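Local coordinates for 457aa long hypothetical protein (Pyrococcus horikoshii, PDB 2CSU) that is of unknown function but combines a Rossmann-like CoA-binding domain with a flavodoxin-like domain and a ligase-CoA domain in one chain, at residues Ala68-Pro73 and Lys90-Ile95; Phe286-Pro291 and Lys404-Met409. One frame throughout, in Å; residues are numbered along the deposited sequence.

Contact 1 of 2, residues Ala68-Pro73 and Lys90-Ile95; sequences AIIVVP and KGVVII
A68, I69 and I70 pair in parallel with V92, V93 and I94, on strand axes 4.7 Å apart that cross at 24°. Four backbone hydrogen bonds join the strands. A68 N bonds to G91 O, and V93 N to A68 O. I70 N bonds to V93 O at 2.7 Å, and I95 N to I70 O. A68 and I70 thus use both N and O on this side. I69 turns its own N and O the other way, to strand 10-14.

One face carries I69, V93 and I95. I69 lies beside V93, pointing the same way. Its second torsion is bent (chi2 -51°), which places CD1 3.7 Å from V93 CB. The other branch, I69 CG2, meets I95 CG1 at 3.9 Å. I95 CG2 in turn lies 4.1 Å from V71 CG2, just past the end of strand 68-70. The opposite face carries A68, I70, V92 and I94. I70 is extended (chi2 -175°), and its CD1 reaches diagonally to V92 CG1 at 3.6 Å. I94, directly across from I70, is more distant: I94 CG1 is 4.3 Å from I70 CB.

The two strands and helix 74-87 form a beta-alpha-beta unit. That helix packs against A68 and I70 through C84, V77 and T80. Helix 23-31 covers the other face, with V27 on I69 and L23 on V71 and I95. Strands 10-14 and 123-125 flank the pair, which is therefore an inner part of the five-stranded parallel sheet of a Rossmann-like domain.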
loop_
_atom_site.group_PDB
_atom_site.type_symbol
_atom_site.label_atom_id
_atom_site.label_comp_id
_atom_site.label_asym_id
_atom_site.label_seq_id
_atom_site.Cartn_x
_atom_site.Cartn_y
_atom_site.Cartn_z
ATOM N N ALA A 68 -34.313 2.246 -12.239
ATOM C CA ALA A 68 -34.414 0.805 -12.393
ATOM C C ALA A 68 -33.056 0.220 -12.703
ATOM O O ALA A 68 -32.255 0.829 -13.408
ATOM C CB ALA A 68 -35.395 0.453 -13.515
ATOM N N ILE A 69 -32.802 -0.970 -12.172
ATOM C CA ILE A 69 -31.556 -1.658 -12.424
ATOM C C ILE A 69 -31.925 -2.888 -13.234
ATOM O O ILE A 69 -32.707 -3.730 -12.779
ATOM C CB ILE A 69 -30.871 -2.129 -11.134
ATOM C CG1 ILE A 69 -30.847 -1.006 -10.080
ATOM C CG2 ILE A 69 -29.475 -2.641 -11.471
ATOM C CD1 ILE A 69 -30.313 0.328 -10.569
ATOM N N ILE A 70 -31.385 -2.991 -14.442
ATOM C CA ILE A 70 -31.682 -4.131 -15.271
ATOM C C ILE A 70 -30.553 -5.135 -15.146
ATOM O O ILE A 70 -29.421 -4.888 -15.566
ATOM C CB ILE A 70 -31.907 -3.700 -16.723
ATOM C CG1 ILE A 70 -33.114 -2.748 -16.773
ATOM C CG2 ILE A 70 -32.130 -4.919 -17.599
ATOM C CD1 ILE A 70 -33.553 -2.306 -18.177
ATOM N N VAL A 71 -30.878 -6.268 -14.530
ATOM C CA VAL A 71 -29.920 -7.332 -14.302
ATOM C C VAL A 71 -30.504 -8.675 -14.713
ATOM O O VAL A 71 -30.408 -9.679 -14.016
ATOM C CB VAL A 71 -29.531 -7.327 -12.823
ATOM C CG1 VAL A 71 -30.733 -7.725 -11.965
ATOM C CG2 VAL A 71 -28.391 -8.303 -12.588
ATOM N N VAL A 72 -31.186 -8.643 -15.870
ATOM C CA VAL A 72 -31.674 -9.878 -16.461
ATOM C C VAL A 72 -30.793 -10.295 -17.645
ATOM O O VAL A 72 -29.920 -9.563 -18.088
ATOM C CB VAL A 72 -33.108 -9.644 -16.926
ATOM C CG1 VAL A 72 -34.005 -9.388 -15.717
ATOM C CG2 VAL A 72 -33.156 -8.444 -17.853
ATOM N N PRO A 73 -31.009 -11.538 -18.108
ATOM C CA PRO A 73 -30.319 -12.048 -19.286
ATOM C C PRO A 73 -30.497 -11.149 -20.518
ATOM O O PRO A 73 -31.482 -10.448 -20.687
ATOM C CB PRO A 73 -30.849 -13.456 -19.552
ATOM C CG PRO A 73 -31.456 -13.959 -18.245
ATOM C CD PRO A 73 -31.841 -12.577 -17.532
ATOM N N LYS A 90 -36.920 7.327 -14.925
ATOM C CA LYS A 90 -36.034 8.397 -15.370
ATOM C C LYS A 90 -34.658 7.869 -15.783
ATOM O O LYS A 90 -34.127 8.191 -16.839
ATOM C CB LYS A 90 -35.902 9.419 -14.237
ATOM C CG LYS A 90 -37.156 10.288 -14.096
ATOM C CD LYS A 90 -37.163 11.107 -12.801
ATOM C CE LYS A 90 -38.440 11.944 -12.638
ATOM N NZ LYS A 90 -39.275 11.372 -11.584
ATOM N N GLY A 91 -34.063 7.058 -14.889
ATOM C CA GLY A 91 -32.729 6.538 -15.169
ATOM C C GLY A 91 -32.672 5.010 -15.073
ATOM O O GLY A 91 -33.376 4.374 -14.300
ATOM N N VAL A 92 -31.816 4.419 -15.932
ATOM C CA VAL A 92 -31.665 2.967 -15.922
ATOM C C VAL A 92 -30.188 2.550 -15.882
ATOM O O VAL A 92 -29.361 3.022 -16.653
ATOM C CB VAL A 92 -32.332 2.406 -17.180
ATOM C CG1 VAL A 92 -32.173 0.886 -17.220
ATOM C CG2 VAL A 92 -33.810 2.756 -17.184
ATOM N N VAL A 93 -29.880 1.643 -14.964
ATOM C CA VAL A 93 -28.554 1.082 -14.874
ATOM C C VAL A 93 -28.708 -0.326 -15.426
ATOM O O VAL A 93 -29.484 -1.135 -14.887
ATOM C CB VAL A 93 -28.044 0.955 -13.428
ATOM C CG1 VAL A 93 -26.729 0.170 -13.444
ATOM C CG2 VAL A 93 -27.843 2.345 -12.789
ATOM N N ILE A 94 -27.991 -0.607 -16.508
ATOM C CA ILE A 94 -28.026 -1.920 -17.148
ATOM C C ILE A 94 -26.750 -2.648 -16.766
ATOM O O ILE A 94 -25.667 -2.339 -17.273
ATOM C CB ILE A 94 -28.094 -1.807 -18.705
ATOM C CG1 ILE A 94 -29.386 -1.096 -19.121
ATOM C CG2 ILE A 94 -28.051 -3.208 -19.342
ATOM C CD1 ILE A 94 -29.503 -0.865 -20.609
ATOM N N ILE A 95 -26.885 -3.610 -15.861
ATOM C CA ILE A 95 -25.747 -4.379 -15.394
ATOM C C ILE A 95 -25.360 -5.409 -16.434
ATOM O O ILE A 95 -24.185 -5.658 -16.675
ATOM C CB ILE A 95 -26.084 -5.100 -14.065
ATOM C CG1 ILE A 95 -26.162 -4.082 -12.931
ATOM C CG2 ILE A 95 -25.055 -6.176 -13.773
ATOM C CD1 ILE A 95 -24.861 -3.354 -12.667
#

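Contact 2 of 2, residues Phe286-Pro291 and Lys404-Met409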
loop_
_atom_site.group_PDB
_atom_site.type_symbol
_atom_site.label_atom_id
_atom_site.label_comp_id
_atom_site.label_asym_id
_atom_site.label_seq_id
_atom_site.Cartn_x
_atom_site.Cartn_y
_atom_site.Cartn_z
ATOM N N PHE A 286 -8.556 16.680 -0.740
ATOM C CA PHE A 286 -9.343 17.906 -0.792
ATOM C C PHE A 286 -10.374 17.960 0.339
ATOM O O PHE A 286 -11.411 18.602 0.239
ATOM C CB PHE A 286 -10.053 17.961 -2.146
ATOM C CG PHE A 286 -9.048 18.183 -3.238
ATOM C CD1 PHE A 286 -8.595 19.471 -3.503
ATOM C CD2 PHE A 286 -8.588 17.112 -3.985
ATOM C CE1 PHE A 286 -7.677 19.682 -4.522
ATOM C CE2 PHE A 286 -7.666 17.332 -5.005
ATOM C CZ PHE A 286 -7.206 18.614 -5.276
ATOM N N SER A 287 -10.062 17.221 1.420
ATOM C CA SER A 287 -10.822 17.396 2.651
ATOM C C SER A 287 -10.266 18.583 3.438
ATOM O O SER A 287 -10.799 19.013 4.456
ATOM C CB SER A 287 -10.694 16.112 3.475
ATOM O OG SER A 287 -9.766 16.322 4.542
ATOM N N GLN A 288 -9.117 19.083 2.943
ATOM C CA GLN A 288 -8.486 20.245 3.553
ATOM C C GLN A 288 -8.563 21.460 2.624
ATOM O O GLN A 288 -8.961 21.373 1.471
ATOM C CB GLN A 288 -7.019 19.900 3.826
ATOM C CG GLN A 288 -6.865 18.748 4.820
ATOM C CD GLN A 288 -6.786 19.308 6.220
ATOM O OE1 GLN A 288 -6.088 20.264 6.514
ATOM N NE2 GLN A 288 -7.555 18.652 7.111
ATOM N N PRO A 289 -8.202 22.630 3.180
ATOM C CA PRO A 289 -8.210 23.871 2.417
ATOM C C PRO A 289 -7.130 23.867 1.333
ATOM O O PRO A 289 -6.061 23.291 1.488
ATOM C CB PRO A 289 -7.965 25.022 3.391
ATOM C CG PRO A 289 -8.165 24.419 4.778
ATOM C CD PRO A 289 -7.762 22.889 4.540
ATOM N N LEU A 290 -7.309 24.707 0.323
ATOM C CA LEU A 290 -6.264 24.949 -0.659
ATOM C C LEU A 290 -5.174 25.889 -0.137
ATOM O O LEU A 290 -5.465 26.935 0.437
ATOM C CB LEU A 290 -6.893 25.498 -1.945
ATOM C CG LEU A 290 -7.985 24.582 -2.537
ATOM C CD1 LEU A 290 -8.618 25.222 -3.759
ATOM C CD2 LEU A 290 -7.379 23.234 -2.909
ATOM N N PRO A 291 -3.898 25.515 -0.334
ATOM C CA PRO A 291 -2.733 26.292 0.103
ATOM C C PRO A 291 -2.552 27.595 -0.670
ATOM O O PRO A 291 -2.804 27.651 -1.876
ATOM C CB PRO A 291 -1.583 25.326 -0.133
ATOM C CG PRO A 291 -2.026 24.609 -1.378
ATOM C CD PRO A 291 -3.466 24.306 -1.060
ATOM N N LYS A 404 -4.893 26.706 6.371
ATOM C CA LYS A 404 -3.750 26.034 5.780
ATOM C C LYS A 404 -3.944 24.529 5.802
ATOM O O LYS A 404 -4.188 23.935 6.848
ATOM C CB LYS A 404 -2.458 26.409 6.511
ATOM C CG LYS A 404 -2.090 27.891 6.403
ATOM C CD LYS A 404 -0.962 28.231 7.361
ATOM C CE LYS A 404 -0.632 29.719 7.357
ATOM N NZ LYS A 404 0.662 29.955 8.087
ATOM N N PRO A 405 -3.828 23.891 4.637
ATOM C CA PRO A 405 -4.000 22.441 4.558
ATOM C C PRO A 405 -3.024 21.702 5.467
ATOM O O PRO A 405 -1.863 22.097 5.608
ATOM C CB PRO A 405 -3.753 22.152 3.077
ATOM C CG PRO A 405 -2.756 23.207 2.690
ATOM C CD PRO A 405 -3.318 24.436 3.366
ATOM N N VAL A 406 -3.510 20.634 6.090
ATOM C CA VAL A 406 -2.687 19.790 6.944
ATOM C C VAL A 406 -2.759 18.328 6.505
ATOM O O VAL A 406 -3.822 17.735 6.375
ATOM C CB VAL A 406 -3.194 19.932 8.377
ATOM C CG1 VAL A 406 -2.416 18.991 9.294
ATOM C CG2 VAL A 406 -3.009 21.360 8.854
ATOM N N LEU A 407 -1.573 17.763 6.222
ATOM C CA LEU A 407 -1.520 16.364 5.825
ATOM C C LEU A 407 -0.758 15.532 6.855
ATOM O O LEU A 407 0.153 15.998 7.526
ATOM C CB LEU A 407 -0.817 16.283 4.472
ATOM C CG LEU A 407 -1.549 17.087 3.395
ATOM C CD1 LEU A 407 -0.882 16.972 2.023
ATOM C CD2 LEU A 407 -2.999 16.638 3.211
ATOM N N ALA A 408 -1.192 14.269 6.999
ATOM C CA ALA A 408 -0.534 13.398 7.959
ATOM C C ALA A 408 0.017 12.140 7.294
ATOM O O ALA A 408 -0.539 11.600 6.346
ATOM C CB ALA A 408 -1.549 13.021 9.042
HETATM N N MSE A 409 1.191 11.717 7.790
HETATM C CA MSE A 409 1.709 10.420 7.397
HETATM C C MSE A 409 2.144 9.625 8.621
HETATM O O MSE A 409 3.156 9.907 9.250
HETATM C CB MSE A 409 2.905 10.644 6.470
HETATM C CG MSE A 409 3.207 9.423 5.598
HETATM SE SE MSE A 409 4.832 8.732 5.934
HETATM C CE MSE A 409 4.303 7.083 6.419
HETATM O O HOH W 1 -6.588 22.503 8.437
#
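The start of strand 406-411, at P405 and V406, meets Q288, P289 and P291 of the loop between helix 276-283 and strand 295-300. The polar part centres on the amide of Q288. V406 N donates to Q288 OE1 at 2.6 Å. The bond is fairly straight, with 153° at the hydrogen, but the donor stands 39° out of the amide plane. The Q288 chain is bent at chi2 (-90°), and CD lies 3.5 Å from V406 N. A water donates to Q288 OE1 at 3.0 Å and also to K404 O, bridging the two segments. Q288 NE2 bonds to G427 O. Partners on both ends of the amide fix its rotation.

The apolar part is built from prolines. P289 O sits close over the P405 ring, 3.0 Å from P405 CB. P289 CD lies 3.8 Å from P405 CA. P291 CB comes to the rim of the P405 ring, 3.7 Å from P405 CG, and the two side chains cross at about a right angle. L444 of helix 434-450 packs on both P291 and P405. The K404 chain leads away from the loop, and its NZ bonds to L364 O and V369 O.

Strand 406-411 lies between strands 371-377 and 430-431. L407 bonds to the first, while A408 bonds to P429 and Y431 on the other side. At V406 a glutamine side-chain carbonyl from a preceding loop accepts the first N-H of the strand. The contact thus lies at the N-terminal end of an inner strand, parallel to both neighbours, in the alpha/beta sheet of the ligase-CoA domain.

In the fold
Contact 1 comes first along the chain and is complete before contact 2 opens. Their centres are 39 Å apart, on opposite sides of the chain's centre, and their nearest atoms are about 26 Å apart. They share no sheet. Contact 1 pairs neighbouring strands of the five-stranded parallel sheet, linked by the single helix 74-87. Contact 2 brings together segments 113 residues apart and ties a loop to the start of strand 406-411 in the last sheet. A separate mixed sheet, with strands from 131-134 to 271-273, comes between them in sequence. The first contact thus belongs inside the CoA-binding domain, and the second joins a loop that follows helix 276-283 to a strand within the ligase-CoA domain.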